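Local atomic coordinates of TRAP dicarboxylate ABC transporter, substrate-binding protein (Roseobacter denitrificans, PDB entry 4OVQ), a protein that binds beta-D-glucuronate, probably as the periplasmic solute-binding component that hands the sugar acid to a TRAP transporter. Residues D34-T39 with W209-S214; W29-D34 with M188-V193; A179-N184 with A294-A299; A99-L104 with E305-A310. One frame throughout, in Å; residues are numbered along the deposited sequence.

Interaction 1: D34-T39 with W209-S214; sequences DGYPNT and WPSYES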
loop_
_atom_site.group_PDB
_atom_site.type_symbol
_atom_site.label_atom_id
_atom_site.label_comp_id
_atom_site.label_asym_id
_atom_site.label_seq_id
_atom_site.Cartn_x
_atom_site.Cartn_y
_atom_site.Cartn_z
ATOM N N ASP A 34 -10.844 -10.228 8.433
ATOM C CA ASP A 34 -11.771 -9.632 9.353
ATOM C C ASP A 34 -11.083 -8.780 10.401
ATOM O O ASP A 34 -10.026 -9.136 10.933
ATOM C CB ASP A 34 -12.607 -10.694 10.084
ATOM C CG ASP A 34 -13.579 -11.429 9.171
ATOM O OD1 ASP A 34 -13.844 -10.969 8.042
ATOM O OD2 ASP A 34 -14.087 -12.493 9.607
ATOM N N GLY A 35 -11.723 -7.663 10.724
ATOM C CA GLY A 35 -11.237 -6.803 11.776
ATOM C C GLY A 35 -10.078 -5.923 11.423
ATOM O O GLY A 35 -9.690 -5.048 12.222
ATOM N N TYR A 36 -9.488 -6.151 10.229
ATOM C CA TYR A 36 -8.403 -5.320 9.764
ATOM C C TYR A 36 -8.952 -3.922 9.550
ATOM O O TYR A 36 -10.112 -3.779 9.128
ATOM C CB TYR A 36 -7.845 -5.871 8.449
ATOM C CG TYR A 36 -6.449 -5.440 8.111
ATOM C CD1 TYR A 36 -5.346 -6.086 8.671
ATOM C CD2 TYR A 36 -6.219 -4.410 7.195
ATOM C CE1 TYR A 36 -4.060 -5.684 8.339
ATOM C CE2 TYR A 36 -4.946 -4.012 6.851
ATOM C CZ TYR A 36 -3.865 -4.656 7.427
ATOM O OH TYR A 36 -2.593 -4.289 7.089
ATOM N N PRO A 37 -8.155 -2.920 9.879
ATOM C CA PRO A 37 -8.574 -1.519 9.780
ATOM C C PRO A 37 -9.249 -1.232 8.449
ATOM O O PRO A 37 -10.347 -0.667 8.411
ATOM C CB PRO A 37 -7.262 -0.752 9.926
ATOM C CG PRO A 37 -6.474 -1.627 10.910
ATOM C CD PRO A 37 -6.840 -3.050 10.527
ATOM N N ASN A 38 -8.619 -1.642 7.351
ATOM C CA ASN A 38 -9.197 -1.390 6.034
ATOM C C ASN A 38 -10.539 -2.073 5.796
ATOM O O ASN A 38 -11.418 -1.587 5.063
ATOM C CB ASN A 38 -8.245 -1.885 4.941
ATOM C CG ASN A 38 -6.911 -1.214 4.969
ATOM O OD1 ASN A 38 -6.350 -0.932 6.021
ATOM N ND2 ASN A 38 -6.352 -0.988 3.789
ATOM N N THR A 39 -10.681 -3.256 6.358
ATOM C CA THR A 39 -11.880 -4.003 6.210
ATOM C C THR A 39 -13.063 -3.299 6.889
ATOM O O THR A 39 -14.099 -3.052 6.285
ATOM C CB THR A 39 -11.654 -5.393 6.811
ATOM O OG1 THR A 39 -10.555 -6.025 6.109
ATOM C CG2 THR A 39 -12.856 -6.210 6.673
ATOM N N TRP A 209 3.255 -3.715 10.276
ATOM C CA TRP A 209 2.955 -4.630 11.378
ATOM C C TRP A 209 1.643 -5.379 11.231
ATOM O O TRP A 209 1.587 -6.585 11.448
ATOM C CB TRP A 209 2.943 -3.931 12.742
ATOM C CG TRP A 209 4.267 -3.504 13.243
ATOM C CD1 TRP A 209 4.749 -2.237 13.264
ATOM C CD2 TRP A 209 5.280 -4.333 13.833
ATOM N NE1 TRP A 209 6.003 -2.211 13.824
ATOM C CE2 TRP A 209 6.351 -3.487 14.188
ATOM C CE3 TRP A 209 5.391 -5.705 14.085
ATOM C CZ2 TRP A 209 7.524 -3.970 14.796
ATOM C CZ3 TRP A 209 6.561 -6.183 14.683
ATOM C CH2 TRP A 209 7.605 -5.308 15.033
ATOM N N PRO A 210 0.549 -4.681 10.881
ATOM C CA PRO A 210 -0.728 -5.396 10.802
ATOM C C PRO A 210 -0.811 -6.514 9.739
ATOM O O PRO A 210 -1.481 -7.527 9.940
ATOM C CB PRO A 210 -1.738 -4.270 10.539
ATOM C CG PRO A 210 -1.083 -3.049 11.112
ATOM C CD PRO A 210 0.369 -3.229 10.767
ATOM N N SER A 211 -0.138 -6.325 8.610
ATOM C CA SER A 211 -0.106 -7.359 7.570
ATOM C C SER A 211 0.776 -8.524 8.001
ATOM O O SER A 211 0.437 -9.670 7.787
ATOM C CB SER A 211 0.437 -6.802 6.257
ATOM O OG SER A 211 -0.513 -6.012 5.564
ATOM N N TYR A 212 1.910 -8.208 8.607
ATOM C CA TYR A 212 2.848 -9.228 9.089
ATOM C C TYR A 212 2.118 -10.134 10.065
ATOM O O TYR A 212 2.245 -11.353 10.037
ATOM C CB TYR A 212 4.004 -8.536 9.783
ATOM C CG TYR A 212 5.053 -9.392 10.461
ATOM C CD1 TYR A 212 5.733 -10.388 9.761
ATOM C CD2 TYR A 212 5.435 -9.150 11.789
ATOM C CE1 TYR A 212 6.719 -11.124 10.371
ATOM C CE2 TYR A 212 6.410 -9.914 12.403
ATOM C CZ TYR A 212 7.042 -10.890 11.688
ATOM O OH TYR A 212 8.022 -11.614 12.314
ATOM N N GLU A 213 1.293 -9.514 10.903
ATOM C CA GLU A 213 0.542 -10.255 11.886
ATOM C C GLU A 213 -0.657 -10.995 11.272
ATOM O O GLU A 213 -0.766 -12.205 11.418
ATOM C CB GLU A 213 0.149 -9.295 13.018
ATOM C CG GLU A 213 -0.588 -9.924 14.155
ATOM C CD GLU A 213 -2.074 -9.740 14.009
ATOM O OE1 GLU A 213 -2.546 -8.578 13.946
ATOM O OE2 GLU A 213 -2.762 -10.758 13.901
ATOM N N SER A 214 -1.527 -10.301 10.527
ATOM C CA SER A 214 -2.812 -10.871 10.061
ATOM C C SER A 214 -2.735 -12.045 9.079
ATOM O O SER A 214 -3.629 -12.883 9.034
ATOM C CB SER A 214 -3.738 -9.778 9.499
ATOM O OG SER A 214 -3.277 -9.284 8.251
#
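Tyr36 reaches across to Pro210, Ser211 and Ser214 with the outer half of its ring, linking the N-cap of helix 37-52 in one half of a two-lobed, cleft-containing binding protein to helix 209-214. Its CG lies opposite the backbone N (chi1 -159°), which carries the phenol over to that helix although the CB bond does not itself point there. The ring and the Pro210 pyrrolidine cross at about a right angle, and Tyr36 CE1 meets Pro210 CB at 3.5 Å. Proline suits the place, being a compact apolar group in the first turn of the helix, where it needs no amide proton. On one face of the same ring lies the neighbouring Pro37, its CD offset toward the rim, while the backbone of Pro210 and Ser211 comes up at the edge. Ser214 approaches obliquely, its hydroxyl turned back toward Pro210 O. Tyrosine combines this apolar contact with a polar end at the glucuronate pocket, to which Ser211 belongs. Asn208 OD1 takes the amide of Ser211, and His32 stacks on Tyr36. Ser211 OG and Tyr36 OH lie 3.1 Å apart, within hydrogen-bonding distance, though the serine proton may instead turn to another acceptor, such as O1 of the sugar.

Interaction 2: W29-D34 with M188-V193; sequences WNIHVD and MAFAEV. With BDP (beta-D-glucopyranuronic acid), chain C.
Ile31 and His32 meet Phe190 beside bound beta-D-glucuronate, so the contact forms part of the wall of the ligand pocket. Its protein-protein share is apolar. Ile31 CD1 comes to the edge of the Phe190 ring, 3.9 Å from CD2, placed there by a CG1 branch trans to the backbone N (chi1 -156°). The branched isoleucine also uses its other arm: CG2 lies over one face of the His32 ring, toward its rim, which probably limits how the imidazole can turn. His32 CE1 approaches Phe190 CE2 more loosely, at an oblique angle.

Stacking covers one side of the sugar. Phe190 offers a face to BDP, whose C5 sits 3.6 Å above the plane and over the ring centre; the direction of the C5-H bond toward that centre makes this a CH-pi contact. The carboxylate carbon is close as well, C6 lying 3.3 Å from Phe190 CD1. An aromatic residue matches the apolar face of a pyranose.

The polar contact falls to His32. Its NE2 donates to BDP O2 at 2.9 Å with an N-H...O angle of 147°, and O2 lies at the edge of the imidazole, in its plane. Gln70, Arg146, Arg167, Asn207 and Glu234 also hydrogen-bond the sugar; Met188, present as selenomethionine, accepts a bond from Arg167 NE through its main-chain O and so probably helps position that arginine.

Residues 29-34 lead from strand 25-29 toward helix 37-52, whereas 188-193 follow strand 184-187 and enter helix 193-199, with Ser211 of helix 209-214 touching both His32 and Phe190.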
loop_
_atom_site.group_PDB
_atom_site.type_symbol
_atom_site.label_atom_id
_atom_site.label_comp_id
_atom_site.label_asym_id
_atom_site.label_seq_id
_atom_site.Cartn_x
_atom_site.Cartn_y
_atom_site.Cartn_z
ATOM N N TRP A 29 -13.643 -4.320 -3.829
ATOM C CA TRP A 29 -12.556 -5.235 -3.479
ATOM C C TRP A 29 -11.709 -4.746 -2.326
ATOM O O TRP A 29 -11.367 -3.547 -2.253
ATOM C CB TRP A 29 -11.667 -5.436 -4.718
ATOM C CG TRP A 29 -10.511 -6.359 -4.635
ATOM C CD1 TRP A 29 -10.471 -7.656 -5.093
ATOM C CD2 TRP A 29 -9.191 -6.069 -4.144
ATOM N NE1 TRP A 29 -9.232 -8.181 -4.878
ATOM C CE2 TRP A 29 -8.423 -7.239 -4.300
ATOM C CE3 TRP A 29 -8.595 -4.942 -3.561
ATOM C CZ2 TRP A 29 -7.072 -7.320 -3.899
ATOM C CZ3 TRP A 29 -7.275 -5.023 -3.138
ATOM C CH2 TRP A 29 -6.506 -6.187 -3.363
ATOM N N ASN A 30 -11.366 -5.658 -1.437
ATOM C CA ASN A 30 -10.384 -5.418 -0.390
ATOM C C ASN A 30 -9.661 -6.732 -0.145
ATOM O O ASN A 30 -10.304 -7.797 -0.117
ATOM C CB ASN A 30 -11.097 -4.921 0.890
ATOM C CG ASN A 30 -10.235 -5.036 2.155
ATOM O OD1 ASN A 30 -9.075 -4.680 2.150
ATOM N ND2 ASN A 30 -10.817 -5.505 3.268
ATOM N N ILE A 31 -8.344 -6.700 0.041
ATOM C CA ILE A 31 -7.572 -7.934 0.198
ATOM C C ILE A 31 -7.552 -8.473 1.627
ATOM O O ILE A 31 -7.179 -9.630 1.834
ATOM C CB ILE A 31 -6.121 -7.749 -0.329
ATOM C CG1 ILE A 31 -5.450 -9.069 -0.747
ATOM C CG2 ILE A 31 -5.273 -6.955 0.644
ATOM C CD1 ILE A 31 -4.276 -8.820 -1.752
ATOM N N HIS A 32 -7.984 -7.670 2.605
ATOM C CA HIS A 32 -7.706 -7.940 4.019
ATOM C C HIS A 32 -8.747 -8.814 4.715
ATOM O O HIS A 32 -9.847 -9.014 4.206
ATOM C CB HIS A 32 -7.433 -6.641 4.788
ATOM C CG HIS A 32 -6.151 -6.002 4.375
ATOM N ND1 HIS A 32 -4.926 -6.505 4.758
ATOM C CD2 HIS A 32 -5.892 -4.946 3.562
ATOM C CE1 HIS A 32 -3.968 -5.785 4.204
ATOM N NE2 HIS A 32 -4.523 -4.828 3.479
ATOM N N VAL A 33 -8.365 -9.294 5.886
ATOM C CA VAL A 33 -9.221 -10.198 6.660
ATOM C C VAL A 33 -10.109 -9.465 7.635
ATOM O O VAL A 33 -10.099 -8.232 7.685
ATOM C CB VAL A 33 -8.373 -11.178 7.434
ATOM C CG1 VAL A 33 -7.522 -11.990 6.472
ATOM C CG2 VAL A 33 -7.515 -10.428 8.413
ATOM N N ASP A 34 -10.844 -10.228 8.433
ATOM C CA ASP A 34 -11.771 -9.632 9.353
ATOM C C ASP A 34 -11.083 -8.780 10.401
ATOM O O ASP A 34 -10.026 -9.136 10.933
ATOM C CB ASP A 34 -12.607 -10.694 10.084
ATOM C CG ASP A 34 -13.579 -11.429 9.171
ATOM O OD1 ASP A 34 -13.844 -10.969 8.042
ATOM O OD2 ASP A 34 -14.087 -12.493 9.607
HETATM N N MSE A 188 5.369 -11.484 -6.249
HETATM C CA MSE A 188 4.421 -12.549 -6.007
HETATM C C MSE A 188 3.171 -11.969 -5.381
HETATM O O MSE A 188 3.226 -11.027 -4.586
HETATM C CB MSE A 188 5.082 -13.541 -5.029
HETATM C CG MSE A 188 4.275 -14.703 -4.671
HETATM SE SE MSE A 188 5.152 -15.815 -3.301
HETATM C CE MSE A 188 6.790 -15.997 -4.001
ATOM N N ALA A 189 2.035 -12.568 -5.710
ATOM C CA ALA A 189 0.765 -12.215 -5.119
ATOM C C ALA A 189 0.812 -12.359 -3.598
ATOM O O ALA A 189 1.331 -13.332 -3.090
ATOM C CB ALA A 189 -0.316 -13.104 -5.702
ATOM N N PHE A 190 0.212 -11.413 -2.899
ATOM C CA PHE A 190 0.186 -11.378 -1.452
ATOM C C PHE A 190 -0.331 -12.680 -0.869
ATOM O O PHE A 190 0.182 -13.146 0.137
ATOM C CB PHE A 190 -0.702 -10.205 -1.036
ATOM C CG PHE A 190 -0.611 -9.805 0.408
ATOM C CD1 PHE A 190 0.597 -9.703 1.065
ATOM C CD2 PHE A 190 -1.785 -9.499 1.104
ATOM C CE1 PHE A 190 0.623 -9.255 2.414
ATOM C CE2 PHE A 190 -1.738 -9.079 2.436
ATOM C CZ PHE A 190 -0.547 -8.980 3.060
ATOM N N ALA A 191 -1.365 -13.246 -1.500
ATOM C CA ALA A 191 -2.034 -14.434 -0.988
ATOM C C ALA A 191 -1.078 -15.629 -0.900
ATOM O O ALA A 191 -1.284 -16.507 -0.046
ATOM C CB ALA A 191 -3.227 -14.796 -1.884
ATOM N N GLU A 192 -0.060 -15.632 -1.751
ATOM C CA GLU A 192 0.825 -16.800 -1.918
ATOM C C GLU A 192 2.072 -16.720 -1.031
ATOM O O GLU A 192 2.849 -17.659 -0.924
ATOM C CB GLU A 192 1.200 -16.948 -3.378
ATOM C CG GLU A 192 0.028 -17.453 -4.166
ATOM C CD GLU A 192 0.378 -17.813 -5.562
ATOM O OE1 GLU A 192 1.306 -17.174 -6.092
ATOM O OE2 GLU A 192 -0.283 -18.720 -6.144
ATOM N N VAL A 193 2.226 -15.605 -0.339
ATOM C CA VAL A 193 3.436 -15.375 0.460
ATOM C C VAL A 193 3.600 -16.345 1.675
ATOM O O VAL A 193 4.704 -16.831 1.925
ATOM C CB VAL A 193 3.530 -13.912 0.899
ATOM C CG1 VAL A 193 4.814 -13.708 1.736
ATOM C CG2 VAL A 193 3.490 -12.989 -0.340
HETATM C C1 BDP C . -0.260 -4.512 2.371
HETATM C C2 BDP C . -1.283 -3.752 1.568
HETATM C C3 BDP C . -1.952 -4.721 0.693
HETATM C C4 BDP C . -0.959 -5.381 -0.204
HETATM C C5 BDP C . 0.115 -6.062 0.612
HETATM C C6 BDP C . 1.203 -6.719 -0.252
HETATM O O2 BDP C . -2.248 -3.237 2.547
HETATM O O3 BDP C . -2.819 -3.907 -0.180
HETATM O O4 BDP C . -1.647 -6.374 -1.076
HETATM O O5 BDP C . 0.739 -5.147 1.503
HETATM O O6A BDP C . 0.874 -7.248 -1.355
HETATM O O1 BDP C . 0.473 -3.695 3.237
HETATM O O6B BDP C . 2.325 -6.804 0.306
#

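Interaction 3: A179-N184 with A294-A299; sequences AELGGN and APFQAA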
loop_
_atom_site.group_PDB
_atom_site.type_symbol
_atom_site.label_atom_id
_atom_site.label_comp_id
_atom_site.label_asym_id
_atom_site.label_seq_id
_atom_site.Cartn_x
_atom_site.Cartn_y
_atom_site.Cartn_z
ATOM N N ALA A 179 17.392 -5.817 -5.499
ATOM C CA ALA A 179 18.611 -6.132 -6.246
ATOM C C ALA A 179 19.758 -5.222 -5.794
ATOM O O ALA A 179 20.920 -5.668 -5.704
ATOM C CB ALA A 179 18.352 -6.022 -7.740
ATOM N N GLU A 180 19.451 -3.971 -5.442
ATOM C CA GLU A 180 20.512 -3.031 -5.019
ATOM C C GLU A 180 21.013 -3.268 -3.576
ATOM O O GLU A 180 22.068 -2.749 -3.154
ATOM C CB GLU A 180 20.051 -1.578 -5.210
ATOM C CG GLU A 180 19.677 -1.271 -6.658
ATOM C CD GLU A 180 20.874 -1.339 -7.610
ATOM O OE1 GLU A 180 22.019 -1.211 -7.128
ATOM O OE2 GLU A 180 20.667 -1.539 -8.826
ATOM N N LEU A 181 20.263 -4.068 -2.823
ATOM C CA LEU A 181 20.691 -4.517 -1.519
ATOM C C LEU A 181 21.337 -5.888 -1.655
ATOM O O LEU A 181 21.697 -6.503 -0.656
ATOM C CB LEU A 181 19.498 -4.564 -0.562
ATOM C CG LEU A 181 18.792 -3.222 -0.306
ATOM C CD1 LEU A 181 17.551 -3.424 0.542
ATOM C CD2 LEU A 181 19.745 -2.245 0.382
ATOM N N GLY A 182 21.457 -6.360 -2.896
ATOM C CA GLY A 182 22.113 -7.626 -3.192
ATOM C C GLY A 182 21.239 -8.845 -3.030
ATOM O O GLY A 182 21.717 -9.969 -3.085
ATOM N N GLY A 183 19.949 -8.629 -2.819
ATOM C CA GLY A 183 19.029 -9.741 -2.693
ATOM C C GLY A 183 18.498 -10.181 -4.034
ATOM O O GLY A 183 18.815 -9.606 -5.086
ATOM N N ASN A 184 17.656 -11.205 -3.997
ATOM C CA ASN A 184 17.050 -11.740 -5.178
ATOM C C ASN A 184 15.542 -11.554 -5.018
ATOM O O ASN A 184 14.876 -12.208 -4.201
ATOM C CB ASN A 184 17.408 -13.206 -5.372
ATOM C CG ASN A 184 18.904 -13.422 -5.512
ATOM O OD1 ASN A 184 19.544 -12.887 -6.426
ATOM N ND2 ASN A 184 19.467 -14.199 -4.601
ATOM N N ALA A 294 21.289 4.788 6.610
ATOM C CA ALA A 294 21.883 5.566 5.530
ATOM C C ALA A 294 22.406 4.730 4.373
ATOM O O ALA A 294 22.283 5.129 3.218
ATOM C CB ALA A 294 22.986 6.443 6.066
ATOM N N PRO A 295 23.005 3.565 4.663
ATOM C CA PRO A 295 23.510 2.772 3.536
ATOM C C PRO A 295 22.398 2.113 2.724
ATOM O O PRO A 295 22.606 1.826 1.547
ATOM C CB PRO A 295 24.372 1.703 4.221
ATOM C CG PRO A 295 24.709 2.300 5.559
ATOM C CD PRO A 295 23.478 3.032 5.953
ATOM N N PHE A 296 21.255 1.864 3.354
ATOM C CA PHE A 296 20.084 1.385 2.627
ATOM C C PHE A 296 19.605 2.466 1.686
ATOM O O PHE A 296 19.354 2.208 0.506
ATOM C CB PHE A 296 18.974 0.994 3.594
ATOM C CG PHE A 296 19.260 -0.259 4.364
ATOM C CD1 PHE A 296 18.886 -1.499 3.870
ATOM C CD2 PHE A 296 19.922 -0.199 5.585
ATOM C CE1 PHE A 296 19.161 -2.658 4.596
ATOM C CE2 PHE A 296 20.190 -1.339 6.304
ATOM C CZ PHE A 296 19.817 -2.574 5.808
ATOM N N GLN A 297 19.483 3.685 2.205
ATOM C CA GLN A 297 19.112 4.814 1.363
ATOM C C GLN A 297 20.100 5.040 0.230
ATOM O O GLN A 297 19.706 5.266 -0.904
ATOM C CB GLN A 297 19.046 6.092 2.171
ATOM C CG GLN A 297 18.149 6.034 3.365
ATOM C CD GLN A 297 17.766 7.407 3.836
ATOM O OE1 GLN A 297 17.482 8.298 3.026
ATOM N NE2 GLN A 297 17.753 7.594 5.151
ATOM N N ALA A 298 21.394 5.048 0.549
ATOM C CA ALA A 298 22.403 5.361 -0.452
ATOM C C ALA A 298 22.340 4.384 -1.605
ATOM O O ALA A 298 22.597 4.730 -2.755
ATOM C CB ALA A 298 23.793 5.345 0.178
ATOM N N ALA A 299 21.983 3.139 -1.293
ATOM C CA ALA A 299 21.964 2.087 -2.286
ATOM C C ALA A 299 20.808 2.242 -3.287
ATOM O O ALA A 299 20.800 1.621 -4.355
ATOM C CB ALA A 299 21.841 0.720 -1.589
#
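The C-terminal end of helix 172-180 rests on helix 294-298, with Glu180 and Leu181 facing Phe296 and Ala299. Leu181 supplies most of the apolar contact. Its CD2 methyl lies 3.7 Å from Phe296 CD1, with CD1 of the leucine a little farther from the same ring atom, so both branches of the fork bear on one corner of the phenyl. The two side chains cross at about a right angle. Leu181 CD2 also reaches Ala299 CB at 4.1 Å. Helix 172-180 closes in a Schellman motif at Gly182, whose positive phi of 83° glycine adopts readily; Gly182 N bonds back to Ala179 O, and the turn leads the chain on toward strand 184-187. Just before this turn the backbones draw together, with CA of Glu180 and CA of Ala299 6.0 Å apart. Such closeness suits alanine, whose CB sits 3.8 Å from Glu180 O. Glu180 in turn lays its CB against Ala299 O at 3.4 Å, and its bent chain also touches Met300, Pro302 and Val303 where helix 301-310 begins. Phe296, large enough to fill a deeper position, packs in addition against Phe106 and Pro158.

Interaction 4: A99-L104 with E305-A310; sequences ANVVSL and EAYFEA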
loop_
_atom_site.group_PDB
_atom_site.type_symbol
_atom_site.label_atom_id
_atom_site.label_comp_id
_atom_site.label_asym_id
_atom_site.label_seq_id
_atom_site.Cartn_x
_atom_site.Cartn_y
_atom_site.Cartn_z
ATOM N N ALA A 99 1.639 8.122 -9.722
ATOM C CA ALA A 99 1.364 7.347 -8.513
ATOM C C ALA A 99 2.577 6.550 -8.123
ATOM O O ALA A 99 2.809 6.261 -6.951
ATOM C CB ALA A 99 0.184 6.421 -8.718
ATOM N N ASN A 100 3.375 6.199 -9.119
ATOM C CA ASN A 100 4.578 5.438 -8.895
ATOM C C ASN A 100 5.590 6.151 -7.987
ATOM O O ASN A 100 6.425 5.512 -7.376
ATOM C CB ASN A 100 5.200 5.084 -10.248
ATOM C CG ASN A 100 5.901 3.745 -10.246
ATOM O OD1 ASN A 100 5.620 2.865 -9.437
ATOM N ND2 ASN A 100 6.806 3.563 -11.201
ATOM N N VAL A 101 5.489 7.473 -7.854
ATOM C CA VAL A 101 6.403 8.204 -6.993
ATOM C C VAL A 101 6.357 7.758 -5.508
ATOM O O VAL A 101 7.363 7.804 -4.817
ATOM C CB VAL A 101 6.220 9.738 -7.122
ATOM C CG1 VAL A 101 5.062 10.232 -6.294
ATOM C CG2 VAL A 101 7.493 10.447 -6.716
ATOM N N VAL A 102 5.213 7.252 -5.032
ATOM C CA VAL A 102 5.099 6.903 -3.615
ATOM C C VAL A 102 5.727 5.537 -3.333
ATOM O O VAL A 102 5.886 5.153 -2.170
ATOM C CB VAL A 102 3.625 6.970 -3.096
ATOM C CG1 VAL A 102 3.025 8.331 -3.376
ATOM C CG2 VAL A 102 2.778 5.900 -3.692
ATOM N N SER A 103 6.103 4.837 -4.406
ATOM C CA SER A 103 6.747 3.546 -4.338
ATOM C C SER A 103 8.294 3.677 -4.332
ATOM O O SER A 103 9.006 2.685 -4.243
ATOM C CB SER A 103 6.240 2.684 -5.486
ATOM O OG SER A 103 4.883 2.281 -5.233
ATOM N N LEU A 104 8.800 4.897 -4.394
ATOM C CA LEU A 104 10.251 5.106 -4.233
ATOM C C LEU A 104 10.682 4.886 -2.783
ATOM O O LEU A 104 10.134 5.474 -1.855
ATOM C CB LEU A 104 10.656 6.506 -4.706
ATOM C CG LEU A 104 10.650 6.643 -6.230
ATOM C CD1 LEU A 104 10.609 8.124 -6.628
ATOM C CD2 LEU A 104 11.845 5.924 -6.879
ATOM N N GLU A 305 17.257 7.196 -9.804
ATOM C CA GLU A 305 17.804 7.636 -11.060
ATOM C C GLU A 305 17.123 6.913 -12.225
ATOM O O GLU A 305 16.878 7.497 -13.275
ATOM C CB GLU A 305 19.308 7.409 -11.032
ATOM C CG GLU A 305 19.978 8.374 -10.072
ATOM C CD GLU A 305 19.886 9.784 -10.601
ATOM O OE1 GLU A 305 19.841 9.919 -11.846
ATOM O OE2 GLU A 305 19.843 10.734 -9.784
ATOM N N ALA A 306 16.738 5.667 -11.998
ATOM C CA ALA A 306 16.089 4.877 -13.050
ATOM C C ALA A 306 14.587 5.222 -13.230
ATOM O O ALA A 306 14.007 4.992 -14.297
ATOM C CB ALA A 306 16.273 3.412 -12.768
ATOM N N TYR A 307 13.958 5.760 -12.188
ATOM C CA TYR A 307 12.636 6.359 -12.335
ATOM C C TYR A 307 12.711 7.703 -13.077
ATOM O O TYR A 307 11.818 8.053 -13.849
ATOM C CB TYR A 307 12.006 6.552 -10.960
ATOM C CG TYR A 307 10.699 7.277 -10.981
ATOM C CD1 TYR A 307 9.512 6.581 -11.228
ATOM C CD2 TYR A 307 10.621 8.626 -10.702
ATOM C CE1 TYR A 307 8.296 7.227 -11.244
ATOM C CE2 TYR A 307 9.396 9.293 -10.722
ATOM C CZ TYR A 307 8.243 8.582 -10.997
ATOM O OH TYR A 307 7.026 9.220 -11.015
ATOM N N PHE A 308 13.780 8.451 -12.825
ATOM C CA PHE A 308 13.953 9.757 -13.450
ATOM C C PHE A 308 14.137 9.580 -14.949
ATOM O O PHE A 308 13.650 10.390 -15.760
ATOM C CB PHE A 308 15.157 10.477 -12.848
ATOM C CG PHE A 308 14.950 10.932 -11.425
ATOM C CD1 PHE A 308 13.699 11.318 -10.983
ATOM C CD2 PHE A 308 16.012 10.977 -10.534
ATOM C CE1 PHE A 308 13.514 11.737 -9.684
ATOM C CE2 PHE A 308 15.831 11.403 -9.230
ATOM C CZ PHE A 308 14.579 11.780 -8.804
ATOM N N GLU A 309 14.853 8.521 -15.315
ATOM C CA GLU A 309 15.144 8.241 -16.715
ATOM C C GLU A 309 13.890 7.772 -17.438
ATOM O O GLU A 309 13.691 8.082 -18.612
ATOM C CB GLU A 309 16.262 7.202 -16.848
ATOM C CG GLU A 309 16.609 6.808 -18.300
ATOM C CD GLU A 309 17.661 7.708 -18.947
ATOM O OE1 GLU A 309 17.704 8.922 -18.631
ATOM O OE2 GLU A 309 18.460 7.200 -19.775
ATOM N N ALA A 310 13.027 7.045 -16.732
ATOM C CA ALA A 310 11.777 6.566 -17.316
ATOM C C ALA A 310 10.710 7.671 -17.366
ATOM O O ALA A 310 9.838 7.653 -18.228
ATOM C CB ALA A 310 11.251 5.379 -16.508
#
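Over one face of the Tyr307 ring sits Leu104, its CD1 methyl 4.1 Å from Tyr307 CD2, the two side chains crossing at about a right angle. The Asn100 side chain comes in obliquely and runs antiparallel to the tyrosine: Asn100 CB lies 3.9 Å from Tyr307 CE1, and ND2 hangs beside the same stretch of ring, its amide plane turned 63° from the aromatic one. Leu104 uses its other branch too, CD2 touching Tyr307 CB. The tyrosine extends from helix 301-310 with CG trans to its backbone N (chi1 175°), which directs the ring against a short 3-10 turn, residues 101-103, in the loop between helices 89-92 and 111-118. That tight winding brings Asn100, Val101 and Leu104 round a single ring. Tyrosine fits here because its ring packs while its end remains polar: the hydroxyl bonds to Pro97 O, and Val101 CB merely lies near it, 4.0 Å from Tyr307 OH. Asn100, buried likewise, has its OD1 held by Asn171 ND2. The beta-branched Val101 fills the space toward Leu317, Val318 and Ile321 of helix 315-322, and Leu104 packs on Leu173 of helix 172-180.

Overall arrangement
From the N terminus, 29-34 opens interaction 2 and runs straight into 34-39 of interaction 1, the two sharing Asp34. Their partners, 188-193 and 209-214, come in the same order, so these long loops cross, and Thr39 ties them together through Val33 O and Asn30 ND2. Both join the two lobes beside the glucuronate. In between, 99-104 starts interaction 4 and 179-184 starts interaction 3; the chain closes 3 first, at 294-299, then 4 at 305-310, so 3 nests within 4 while both cross 1 and 2. Strand 184-187 links interaction 3 to interaction 2. Consecutive helices 294-298 and 301-310 thus bind the C-terminal region to earlier parts, away from the ligand.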